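Local coordinates for imine reductase (Bacillus cereus, PDB 4D3F), which probably uses NADPH to reduce imines to amines, at residues Arg131-Gly136 and Thr151-Asp156. Residues are numbered along the deposited sequence; the frame is centred on the assembly and turned at random.
Sequences RHITGG and TYYSGD
With CG2 of Ile-133 anti to the backbone N and the ring of Tyr-153 turned back beside its own N (chi1 -72°), the two side chains cross at about a right angle, Ile-133 CG2 lying 3.6 Å from Tyr-153 CD1. Gly-135, paired with Tyr-153, leaves room for that ring; CG2 of Thr-151 sits over one face of it, toward the rim, and Phe-160 of helix 157-170 meets it from outside the hairpin. Between the antiparallel strands, Thr-134 N gives a 2.9 Å bond to Ser-154 O, returned by Ser-154 N to Thr-134 O, and Gly-136 and Tyr-152 exchange a second pair. On the face of Thr-134, His-132 NE2 donates to Thr-134 OG1 at 2.7 Å, almost in the ring plane; OG1 also bonds Pro-180 O, while Ser-154 OG turns to Asp-179 O and to Ala-183 N, the latter in helix 182-210. Toward Asp-156 a water takes over, donating to His-132 O (2.6 Å) and accepting from Asp-156 N. Arg-131 NH2 is a long 3.6 Å from Asp-156 OD1, whereas OD2 caps helix 157-170 through Val-159 N. The chemistry implies a Rossmann-type domain hairpin gripped by backbone bonds near the NADP end, with water and a loose ion pair bridging the other.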
# COMPACT_ATOMS: atom_id res chain seq x y z
N ARG B 131 -3.72 -38.01 -0.32
CA ARG B 131 -2.58 -37.08 -0.25
C ARG B 131 -3.14 -35.69 -0.62
O ARG B 131 -4.16 -35.62 -1.28
CB ARG B 131 -1.47 -37.49 -1.18
CG ARG B 131 -0.87 -38.88 -0.98
CD ARG B 131 -0.52 -39.16 0.47
NE ARG B 131 0.52 -38.25 1.00
CZ ARG B 131 1.84 -38.44 0.95
NH1 ARG B 131 2.38 -39.53 0.38
NH2 ARG B 131 2.65 -37.52 1.47
N HIS B 132 -2.50 -34.59 -0.16
CA HIS B 132 -3.05 -33.21 -0.23
C HIS B 132 -1.99 -32.27 -0.69
O HIS B 132 -0.85 -32.35 -0.20
CB HIS B 132 -3.52 -32.73 1.15
CG HIS B 132 -3.86 -31.25 1.23
ND1 HIS B 132 -5.14 -30.75 1.03
CD2 HIS B 132 -3.07 -30.16 1.45
CE1 HIS B 132 -5.14 -29.43 1.18
NE2 HIS B 132 -3.89 -29.04 1.40
N ILE B 133 -2.30 -31.44 -1.68
CA ILE B 133 -1.43 -30.37 -2.13
C ILE B 133 -2.27 -29.13 -1.96
O ILE B 133 -3.40 -29.08 -2.39
CB ILE B 133 -0.96 -30.54 -3.56
CG1 ILE B 133 -0.07 -31.76 -3.65
CG2 ILE B 133 -0.17 -29.31 -4.07
CD1 ILE B 133 1.20 -31.68 -2.75
N THR B 134 -1.69 -28.14 -1.30
CA THR B 134 -2.29 -26.82 -1.18
C THR B 134 -1.85 -25.90 -2.30
O THR B 134 -0.69 -25.76 -2.58
CB THR B 134 -1.87 -26.16 0.17
OG1 THR B 134 -2.08 -27.04 1.25
CG2 THR B 134 -2.75 -24.95 0.42
N GLY B 135 -2.82 -25.25 -2.95
CA GLY B 135 -2.53 -24.26 -3.92
C GLY B 135 -3.21 -22.90 -3.72
O GLY B 135 -4.39 -22.86 -3.31
N GLY B 136 -2.42 -21.84 -3.90
CA GLY B 136 -2.92 -20.46 -3.74
C GLY B 136 -2.79 -19.77 -5.06
O GLY B 136 -1.66 -19.35 -5.47
N THR B 151 0.82 -19.92 -9.29
CA THR B 151 0.14 -20.46 -8.12
C THR B 151 1.17 -20.92 -7.11
O THR B 151 2.17 -21.60 -7.47
CB THR B 151 -0.76 -21.63 -8.58
OG1 THR B 151 -1.73 -21.14 -9.50
CG2 THR B 151 -1.42 -22.34 -7.43
N TYR B 152 0.99 -20.55 -5.85
CA TYR B 152 1.80 -21.04 -4.76
C TYR B 152 1.35 -22.47 -4.47
O TYR B 152 0.18 -22.75 -4.44
CB TYR B 152 1.58 -20.28 -3.47
CG TYR B 152 1.90 -18.81 -3.56
CD1 TYR B 152 3.21 -18.39 -3.75
CD2 TYR B 152 0.91 -17.86 -3.39
CE1 TYR B 152 3.53 -17.06 -3.71
CE2 TYR B 152 1.23 -16.49 -3.47
CZ TYR B 152 2.54 -16.13 -3.58
OH TYR B 152 2.85 -14.79 -3.69
N TYR B 153 2.30 -23.37 -4.28
CA TYR B 153 2.01 -24.73 -3.89
C TYR B 153 2.81 -25.15 -2.68
O TYR B 153 3.93 -24.69 -2.47
CB TYR B 153 2.27 -25.76 -5.04
CG TYR B 153 1.26 -25.71 -6.14
CD1 TYR B 153 0.01 -26.19 -5.95
CD2 TYR B 153 1.57 -25.14 -7.37
CE1 TYR B 153 -0.92 -26.14 -6.94
CE2 TYR B 153 0.63 -25.07 -8.37
CZ TYR B 153 -0.62 -25.58 -8.14
OH TYR B 153 -1.58 -25.53 -9.14
N SER B 154 2.21 -25.97 -1.85
CA SER B 154 2.91 -26.54 -0.73
C SER B 154 2.31 -27.86 -0.33
O SER B 154 1.15 -28.20 -0.68
CB SER B 154 2.97 -25.57 0.49
OG SER B 154 1.69 -25.35 1.05
N GLY B 155 3.11 -28.63 0.41
CA GLY B 155 2.73 -29.98 0.72
C GLY B 155 3.89 -30.93 0.34
O GLY B 155 4.94 -30.50 -0.02
N ASP B 156 3.63 -32.23 0.45
CA ASP B 156 4.70 -33.23 0.27
C ASP B 156 5.34 -33.08 -1.08
O ASP B 156 4.68 -33.10 -2.11
CB ASP B 156 4.14 -34.63 0.49
CG ASP B 156 5.18 -35.68 0.29
OD1 ASP B 156 5.90 -35.95 1.26
OD2 ASP B 156 5.30 -36.20 -0.84
O HOH W 1 1.09 -33.13 1.35